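Local coordinates for protein 2-hydroxyisobutanoyl-CoA mutase large subunit (Aquincola tertiaricarbonis, PDB 4R3U) that interconverts 2-hydroxyisobutyryl-CoA and (S)-3-hydroxybutyryl-CoA as the substrate-binding large subunit of a cobalamin-dependent mutase, working together with the small subunit, at residues Ala273-Tyr278 against Arg318-Ile323; Glu438-Arg443 against Gln452-Lys457. One frame throughout, in Å; residues are numbered along the deposited sequence.

Contact 1. Residues Ala273-Tyr278 against Arg318-Ile323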
ATOM      1  N   ALA A 273      11.120  -6.715  28.665  1.00 31.16           N
ATOM      2  CA  ALA A 273      11.016  -7.205  30.060  1.00 31.04           C
ATOM      3  C   ALA A 273      11.221  -8.727  30.103  1.00 35.43           C
ATOM      4  O   ALA A 273      11.946  -9.231  30.962  1.00 37.10           O
ATOM      5  CB  ALA A 273       9.670  -6.818  30.662  1.00 30.76           C
ATOM      6  N   ASN A 274      10.618  -9.439  29.134  1.00 31.84           N
ATOM      7  CA  ASN A 274      10.712 -10.892  28.949  1.00 31.83           C
ATOM      8  C   ASN A 274      12.131 -11.311  28.567  1.00 38.47           C
ATOM      9  O   ASN A 274      12.644 -12.283  29.130  1.00 41.32           O
ATOM     10  CB  ASN A 274       9.691 -11.369  27.916  1.00 28.63           C
ATOM     11  CG  ASN A 274       8.274 -11.422  28.460  1.00 40.75           C
ATOM     12  OD1 ASN A 274       8.041 -11.376  29.677  1.00 32.63           O
ATOM     13  ND2 ASN A 274       7.293 -11.605  27.580  1.00 23.86           N
ATOM     14  N   LEU A 275      12.790 -10.540  27.671  1.00 32.17           N
ATOM     15  CA  LEU A 275      14.176 -10.787  27.273  1.00 31.57           C
ATOM     16  C   LEU A 275      15.096 -10.805  28.506  1.00 36.35           C
ATOM     17  O   LEU A 275      15.874 -11.748  28.668  1.00 40.02           O
ATOM     18  CB  LEU A 275      14.677  -9.738  26.248  1.00 30.28           C
ATOM     19  CG  LEU A 275      16.212  -9.604  26.124  1.00 33.50           C
ATOM     20  CD1 LEU A 275      16.814 -10.718  25.279  1.00 31.59           C
ATOM     21  CD2 LEU A 275      16.593  -8.255  25.620  1.00 34.00           C
ATOM     22  N   ILE A 276      15.001  -9.778  29.357  1.00 29.11           N
ATOM     23  CA  ILE A 276      15.819  -9.654  30.560  1.00 29.38           C
ATOM     24  C   ILE A 276      15.708 -10.907  31.457  1.00 35.36           C
ATOM     25  O   ILE A 276      16.732 -11.463  31.851  1.00 35.51           O
ATOM     26  CB  ILE A 276      15.523  -8.317  31.290  1.00 30.83           C
ATOM     27  CG1 ILE A 276      16.121  -7.139  30.493  1.00 28.29           C
ATOM     28  CG2 ILE A 276      16.016  -8.354  32.788  1.00 31.62           C
ATOM     29  CD1 ILE A 276      15.372  -5.809  30.669  1.00 24.92           C
ATOM     30  N   THR A 277      14.470 -11.381  31.692  1.00 33.64           N
ATOM     31  CA  THR A 277      14.170 -12.572  32.492  1.00 33.98           C
ATOM     32  C   THR A 277      14.894 -13.794  31.922  1.00 39.93           C
ATOM     33  O   THR A 277      15.545 -14.520  32.677  1.00 44.15           O
ATOM     34  CB  THR A 277      12.656 -12.752  32.575  1.00 38.81           C
ATOM     35  OG1 THR A 277      12.074 -11.497  32.895  1.00 42.13           O
ATOM     36  CG2 THR A 277      12.231 -13.789  33.594  1.00 37.21           C
ATOM     37  N   TYR A 278      14.811 -13.987  30.595  1.00 34.59           N
ATOM     38  CA  TYR A 278      15.418 -15.091  29.847  1.00 33.43           C
ATOM     39  C   TYR A 278      16.931 -15.098  29.916  1.00 37.53           C
ATOM     40  O   TYR A 278      17.514 -16.150  30.183  1.00 39.89           O
ATOM     41  CB  TYR A 278      14.923 -15.100  28.377  1.00 33.20           C
ATOM     42  CG  TYR A 278      13.475 -15.535  28.179  1.00 32.04           C
ATOM     43  CD1 TYR A 278      12.953 -16.638  28.863  1.00 34.29           C
ATOM     44  CD2 TYR A 278      12.656 -14.901  27.244  1.00 30.52           C
ATOM     45  CE1 TYR A 278      11.641 -17.060  28.663  1.00 33.91           C
ATOM     46  CE2 TYR A 278      11.334 -15.308  27.042  1.00 29.71           C
ATOM     47  CZ  TYR A 278      10.839 -16.406  27.736  1.00 37.12           C
ATOM     48  OH  TYR A 278       9.551 -16.853  27.550  1.00 35.58           O
ATOM     49  N   ARG A 318      17.735  -0.140  19.316  1.00 27.31           N
ATOM     50  CA  ARG A 318      18.620   0.716  20.124  1.00 27.94           C
ATOM     51  C   ARG A 318      18.609   0.299  21.593  1.00 32.29           C
ATOM     52  O   ARG A 318      19.674   0.178  22.198  1.00 32.83           O
ATOM     53  CB  ARG A 318      18.260   2.208  19.962  1.00 28.10           C
ATOM     54  CG  ARG A 318      19.234   3.169  20.662  1.00 36.48           C
ATOM     55  CD  ARG A 318      19.311   4.489  19.947  1.00 32.67           C
ATOM     56  NE  ARG A 318      18.278   5.412  20.395  1.00 25.12           N
ATOM     57  CZ  ARG A 318      17.822   6.444  19.692  1.00 39.82           C
ATOM     58  NH1 ARG A 318      16.920   7.258  20.214  1.00 38.84           N
ATOM     59  NH2 ARG A 318      18.268   6.674  18.464  1.00 22.53           N
ATOM     60  N   CYS A 319      17.401   0.081  22.157  1.00 29.40           N
ATOM     61  CA  CYS A 319      17.160  -0.349  23.540  1.00 28.78           C
ATOM     62  C   CYS A 319      17.815  -1.702  23.800  1.00 31.73           C
ATOM     63  O   CYS A 319      18.537  -1.864  24.788  1.00 31.29           O
ATOM     64  CB  CYS A 319      15.662  -0.382  23.836  1.00 27.43           C
ATOM     65  SG  CYS A 319      14.878   1.249  23.886  1.00 31.09           S
ATOM     66  N   TYR A 320      17.610  -2.642  22.866  1.00 28.07           N
ATOM     67  CA  TYR A 320      18.183  -3.974  22.911  1.00 29.34           C
ATOM     68  C   TYR A 320      19.703  -3.925  22.936  1.00 36.68           C
ATOM     69  O   TYR A 320      20.299  -4.602  23.774  1.00 38.91           O
ATOM     70  CB  TYR A 320      17.701  -4.814  21.719  1.00 29.37           C
ATOM     71  CG  TYR A 320      18.347  -6.184  21.658  1.00 28.66           C
ATOM     72  CD1 TYR A 320      17.983  -7.189  22.552  1.00 29.76           C
ATOM     73  CD2 TYR A 320      19.328  -6.473  20.712  1.00 27.79           C
ATOM     74  CE1 TYR A 320      18.564  -8.457  22.494  1.00 27.81           C
ATOM     75  CE2 TYR A 320      19.914  -7.732  20.643  1.00 28.22           C
ATOM     76  CZ  TYR A 320      19.531  -8.719  21.541  1.00 32.93           C
ATOM     77  OH  TYR A 320      20.108  -9.958  21.482  1.00 31.10           O
ATOM     78  N   ALA A 321      20.330  -3.129  22.024  1.00 33.56           N
ATOM     79  CA  ALA A 321      21.790  -2.976  21.975  1.00 34.41           C
ATOM     80  C   ALA A 321      22.331  -2.493  23.323  1.00 38.67           C
ATOM     81  O   ALA A 321      23.250  -3.124  23.873  1.00 37.30           O
ATOM     82  CB  ALA A 321      22.186  -2.009  20.886  1.00 34.64           C
ATOM     83  N   LYS A 322      21.707  -1.408  23.873  1.00 33.51           N
ATOM     84  CA  LYS A 322      22.095  -0.786  25.135  1.00 33.47           C
ATOM     85  C   LYS A 322      21.999  -1.738  26.320  1.00 36.54           C
ATOM     86  O   LYS A 322      22.904  -1.751  27.145  1.00 35.47           O
ATOM     87  CB  LYS A 322      21.323   0.524  25.366  1.00 34.34           C
ATOM     88  CG  LYS A 322      21.780   1.635  24.435  1.00 36.95           C
ATOM     89  CD  LYS A 322      20.937   2.902  24.512  1.00 39.17           C
ATOM     90  CE  LYS A 322      21.623   4.008  23.735  1.00 32.68           C
ATOM     91  NZ  LYS A 322      20.974   5.330  23.940  1.00 40.86           N
ATOM     92  N   ILE A 323      20.926  -2.557  26.372  1.00 33.55           N
ATOM     93  CA  ILE A 323      20.659  -3.535  27.444  1.00 32.61           C
ATOM     94  C   ILE A 323      21.732  -4.620  27.438  1.00 36.45           C
ATOM     95  O   ILE A 323      22.336  -4.890  28.474  1.00 36.85           O
ATOM     96  CB  ILE A 323      19.221  -4.126  27.321  1.00 33.67           C
ATOM     97  CG1 ILE A 323      18.135  -3.061  27.626  1.00 33.64           C
ATOM     98  CG2 ILE A 323      19.031  -5.358  28.197  1.00 33.66           C
ATOM     99  CD1 ILE A 323      16.669  -3.473  27.075  1.00 33.29           C
TER
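Leu275 meets Tyr320 with both methyls at the rim of the phenol ring, so the aliphatic fork grips an edge instead of lying on a face. CD2 of Leu275 comes to 3.5 Å from CD1 of Tyr320, near the ring plane; CD1 of Leu275 lies in that plane, 4.0 Å from CE1 of Tyr320. Each side chain swings its CG anti to the backbone N (chi1 160° in Leu275, 176° in Tyr320), and the two cross at about a right angle. One residue on, Ile276 starts off flanking the partner helix, but its CG1 branch reaches CG2 of Ile323 at 4.1 Å, a lighter touch between branched chains that also cross nearly perpendicularly. The CA atoms of Ile276 and Ile323 are 8.4 Å apart, a spacing bridged purely by apolar groups. The helices, 264-283 and 306-327, are successive outer helices of the TIM barrel: the first is the crossover of the beta-alpha-beta unit that joins strand 252-253 to strand 298-302, and the second follows that strand. Leu275 also rests on Ile252, and Tyr320 meets Phe298 edge-to-face, so the helix pair is seated on both strands. From the Tyr320 side chain to the bound 3-hydroxybutanoyl-CoA is about 10 Å. Within helix 264-283, Thr277 OG1 donates to Ala273 O at 3.0 Å, and Tyr278 OH ties the same helix to Asp211 OD1 and Leu213 N.

Contact 2. Residues Glu438-Arg443 against Gln452-Lys457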
ATOM      1  N   GLU A 438      12.243  -0.083  34.022  1.00 36.06           N
ATOM      2  CA  GLU A 438      12.677   0.364  35.336  1.00 37.89           C
ATOM      3  C   GLU A 438      11.590   0.066  36.378  1.00 44.49           C
ATOM      4  O   GLU A 438      11.919  -0.408  37.463  1.00 46.16           O
ATOM      5  CB  GLU A 438      12.984   1.859  35.286  1.00 39.87           C
ATOM      6  CG  GLU A 438      14.176   2.258  36.123  1.00 55.88           C
ATOM      7  CD  GLU A 438      14.363   3.758  36.221  1.00 81.93           C
ATOM      8  OE1 GLU A 438      14.322   4.439  35.168  1.00 66.86           O
ATOM      9  OE2 GLU A 438      14.552   4.251  37.359  1.00 75.96           O
ATOM     10  N   GLU A 439      10.304   0.328  36.046  1.00 41.35           N
ATOM     11  CA  GLU A 439       9.151   0.085  36.919  1.00 42.11           C
ATOM     12  C   GLU A 439       8.968  -1.398  37.165  1.00 46.19           C
ATOM     13  O   GLU A 439       8.722  -1.798  38.297  1.00 46.99           O
ATOM     14  CB  GLU A 439       7.878   0.680  36.324  1.00 43.13           C
ATOM     15  CG  GLU A 439       6.804   0.978  37.356  1.00 58.74           C
ATOM     16  CD  GLU A 439       5.482   1.449  36.770  1.00 95.79           C
ATOM     17  OE1 GLU A 439       5.493   2.362  35.911  1.00101.24           O
ATOM     18  OE2 GLU A 439       4.428   0.925  37.194  1.00 94.59           O
ATOM     19  N   VAL A 440       9.133  -2.216  36.121  1.00 42.18           N
ATOM     20  CA  VAL A 440       9.043  -3.677  36.189  1.00 41.65           C
ATOM     21  C   VAL A 440      10.048  -4.210  37.237  1.00 48.48           C
ATOM     22  O   VAL A 440       9.681  -5.001  38.119  1.00 49.08           O
ATOM     23  CB  VAL A 440       9.222  -4.309  34.780  1.00 43.79           C
ATOM     24  CG1 VAL A 440       9.380  -5.822  34.854  1.00 43.28           C
ATOM     25  CG2 VAL A 440       8.056  -3.940  33.860  1.00 42.44           C
ATOM     26  N   GLU A 441      11.290  -3.703  37.178  1.00 45.12           N
ATOM     27  CA  GLU A 441      12.353  -4.072  38.099  1.00 46.48           C
ATOM     28  C   GLU A 441      12.015  -3.601  39.532  1.00 51.87           C
ATOM     29  O   GLU A 441      12.098  -4.399  40.470  1.00 52.72           O
ATOM     30  CB  GLU A 441      13.673  -3.493  37.594  1.00 48.46           C
ATOM     31  CG  GLU A 441      14.896  -4.000  38.322  1.00 62.99           C
ATOM     32  CD  GLU A 441      16.184  -3.371  37.834  1.00 83.40           C
ATOM     33  OE1 GLU A 441      16.542  -3.612  36.659  1.00 62.62           O
ATOM     34  OE2 GLU A 441      16.851  -2.669  38.628  1.00 80.37           O
ATOM     35  N   LYS A 442      11.575  -2.334  39.679  1.00 48.40           N
ATOM     36  CA  LYS A 442      11.162  -1.730  40.945  1.00 49.56           C
ATOM     37  C   LYS A 442       9.998  -2.490  41.562  1.00 52.03           C
ATOM     38  O   LYS A 442       9.936  -2.595  42.780  1.00 53.37           O
ATOM     39  CB  LYS A 442      10.750  -0.265  40.730  1.00 53.77           C
ATOM     40  CG  LYS A 442      11.921   0.702  40.715  1.00 82.33           C
ATOM     41  CD  LYS A 442      11.901   1.616  41.933  1.00 97.64           C
ATOM     42  CE  LYS A 442      13.147   2.477  41.987  1.00107.00           C
ATOM     43  NZ  LYS A 442      12.867   3.886  42.398  1.00114.87           N
ATOM     44  N   ARG A 443       9.072  -3.011  40.729  1.00 45.17           N
ATOM     45  CA  ARG A 443       7.902  -3.733  41.203  1.00 43.67           C
ATOM     46  C   ARG A 443       8.159  -5.225  41.503  1.00 48.25           C
ATOM     47  O   ARG A 443       7.244  -5.937  41.956  1.00 47.98           O
ATOM     48  CB  ARG A 443       6.702  -3.512  40.283  1.00 43.32           C
ATOM     49  CG  ARG A 443       6.046  -2.135  40.384  1.00 54.50           C
ATOM     50  CD  ARG A 443       4.892  -2.045  39.383  1.00 75.14           C
ATOM     51  NE  ARG A 443       4.286  -0.716  39.303  1.00 85.77           N
ATOM     52  CZ  ARG A 443       3.361  -0.257  40.139  1.00111.35           C
ATOM     53  NH1 ARG A 443       2.929  -1.011  41.143  1.00106.65           N
ATOM     54  NH2 ARG A 443       2.870   0.965  39.986  1.00103.56           N
ATOM     55  N   GLN A 452       0.904 -11.193  39.423  1.00 37.85           N
ATOM     56  CA  GLN A 452      -0.006 -10.146  39.930  1.00 37.51           C
ATOM     57  C   GLN A 452      -1.021  -9.723  38.820  1.00 40.75           C
ATOM     58  O   GLN A 452      -1.938  -8.944  39.096  1.00 40.41           O
ATOM     59  CB  GLN A 452       0.791  -8.903  40.405  1.00 38.59           C
ATOM     60  CG  GLN A 452       1.621  -9.068  41.697  1.00 56.76           C
ATOM     61  CD  GLN A 452       2.607  -7.914  41.947  1.00 78.35           C
ATOM     62  OE1 GLN A 452       2.392  -6.761  41.534  1.00 75.43           O
ATOM     63  NE2 GLN A 452       3.717  -8.187  42.639  1.00 62.92           N
ATOM     64  N   GLY A 453      -0.798 -10.193  37.582  1.00 35.59           N
ATOM     65  CA  GLY A 453      -1.594  -9.869  36.403  1.00 34.70           C
ATOM     66  C   GLY A 453      -1.457  -8.429  35.945  1.00 40.79           C
ATOM     67  O   GLY A 453      -2.365  -7.896  35.300  1.00 40.67           O
ATOM     68  N   TRP A 454      -0.318  -7.796  36.276  1.00 38.36           N
ATOM     69  CA  TRP A 454       0.000  -6.399  35.999  1.00 39.26           C
ATOM     70  C   TRP A 454       0.100  -6.050  34.503  1.00 40.02           C
ATOM     71  O   TRP A 454      -0.427  -5.009  34.082  1.00 40.05           O
ATOM     72  CB  TRP A 454       1.282  -6.011  36.755  1.00 39.92           C
ATOM     73  CG  TRP A 454       1.702  -4.568  36.641  1.00 42.40           C
ATOM     74  CD1 TRP A 454       1.321  -3.535  37.446  1.00 46.37           C
ATOM     75  CD2 TRP A 454       2.680  -4.032  35.734  1.00 42.32           C
ATOM     76  NE1 TRP A 454       1.994  -2.386  37.090  1.00 46.39           N
ATOM     77  CE2 TRP A 454       2.835  -2.665  36.046  1.00 47.24           C
ATOM     78  CE3 TRP A 454       3.450  -4.584  34.692  1.00 43.11           C
ATOM     79  CZ2 TRP A 454       3.733  -1.844  35.364  1.00 47.23           C
ATOM     80  CZ3 TRP A 454       4.322  -3.765  33.998  1.00 45.00           C
ATOM     81  CH2 TRP A 454       4.472  -2.415  34.345  1.00 46.74           C
ATOM     82  N   PHE A 455       0.803  -6.884  33.724  1.00 33.19           N
ATOM     83  CA  PHE A 455       0.999  -6.702  32.289  1.00 31.42           C
ATOM     84  C   PHE A 455      -0.320  -6.803  31.592  1.00 34.09           C
ATOM     85  O   PHE A 455      -0.673  -5.921  30.818  1.00 34.19           O
ATOM     86  CB  PHE A 455       1.967  -7.773  31.727  1.00 32.63           C
ATOM     87  CG  PHE A 455       3.394  -7.635  32.213  1.00 34.91           C
ATOM     88  CD1 PHE A 455       4.245  -6.670  31.668  1.00 37.26           C
ATOM     89  CD2 PHE A 455       3.887  -8.459  33.218  1.00 35.86           C
ATOM     90  CE1 PHE A 455       5.558  -6.537  32.125  1.00 38.17           C
ATOM     91  CE2 PHE A 455       5.213  -8.353  33.635  1.00 39.06           C
ATOM     92  CZ  PHE A 455       6.039  -7.391  33.091  1.00 37.43           C
ATOM     93  N   GLN A 456      -1.045  -7.889  31.890  1.00 30.39           N
ATOM     94  CA  GLN A 456      -2.356  -8.279  31.372  1.00 29.12           C
ATOM     95  C   GLN A 456      -3.407  -7.185  31.659  1.00 35.57           C
ATOM     96  O   GLN A 456      -4.238  -6.921  30.794  1.00 37.19           O
ATOM     97  CB  GLN A 456      -2.805  -9.653  31.953  1.00 29.73           C
ATOM     98  CG  GLN A 456      -1.753 -10.810  31.880  1.00 48.56           C
ATOM     99  CD  GLN A 456      -0.745 -10.955  33.049  1.00 49.58           C
ATOM    100  OE1 GLN A 456       0.167 -10.135  33.263  1.00 32.92           O
ATOM    101  NE2 GLN A 456      -0.823 -12.074  33.777  1.00 37.10           N
ATOM    102  N   LYS A 457      -3.351  -6.526  32.833  1.00 32.69           N
ATOM    103  CA  LYS A 457      -4.314  -5.477  33.175  1.00 33.59           C
ATOM    104  C   LYS A 457      -4.065  -4.235  32.340  1.00 37.33           C
ATOM    105  O   LYS A 457      -5.019  -3.570  31.929  1.00 37.97           O
ATOM    106  CB  LYS A 457      -4.339  -5.172  34.677  1.00 37.14           C
ATOM    107  CG  LYS A 457      -5.169  -6.184  35.468  1.00 69.25           C
ATOM    108  CD  LYS A 457      -4.878  -6.145  36.986  1.00 86.68           C
ATOM    109  CE  LYS A 457      -5.586  -7.242  37.746  1.00 99.29           C
ATOM    110  NZ  LYS A 457      -5.097  -7.345  39.148  1.00108.90           N
TER
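Val440 touches two aromatic rings with one methyl, CG2, where they pack together, and this is the close-packed part of the contact. That methyl lies 3.7 Å from CZ3 of Trp454 and 4.0 Å from CE1 of Phe455, obliquely placed to both rings. The rings brace each other: CE3 of Trp454 sits over the centre of one face of Phe455, 3.7 Å above its plane, while the Phe455 ring itself turns its CE1 to the indole edge. Trp454 reaches across because its CG stands anti to the backbone N (chi1 -176°). Behind it the chain turns sharply: Gly453, with positive phi, closes helix 446-451 in a Schellman motif and is at the same time the N-cap of helix 454-472. Helices 420-442 and 454-472, joined along the chain by the short helix 446-451, meet directly here; Leu449 of that helix touches both aromatic residues. Towards solvent the contact loosens into polar groups. Glu439 brings OE2 to the indole edge, 3.4 Å from CZ2 of Trp454, with carboxylate and ring planes 75° apart. The same oxygen uses its anti lone pair for a salt bridge to Arg443, whose NE lies 2.7 Å from Glu439 OE2, one helical turn on. CD of Arg443 lies over one face of the indole of Trp454, offset toward the rim, and NE1 of Trp454 lies over one face of the guanidinium, the two planes 35° apart.

How the contacts relate
Following the chain from the N terminus, after helix 264-283 the chain passes through strand 298-302 into helix 306-327, and contact 1 closes this loop of 39 residues between its segments. Contact 2 opens only later, on helix 420-442, and closes a loop of eight residues holding helix 446-451 before helix 454-472. The two loops lie in series, neither nested nor crossed. The centres of contact 1 and contact 2 are about 16 Å apart, and the two contacts do not touch. Two separate ties bind the later helices to outer helices of the barrel: helix 420-442 packs Phe434 and Leu437 on Ile323, and helix 454-472 sets Phe455 edge-to-face with Phe270 of helix 264-283.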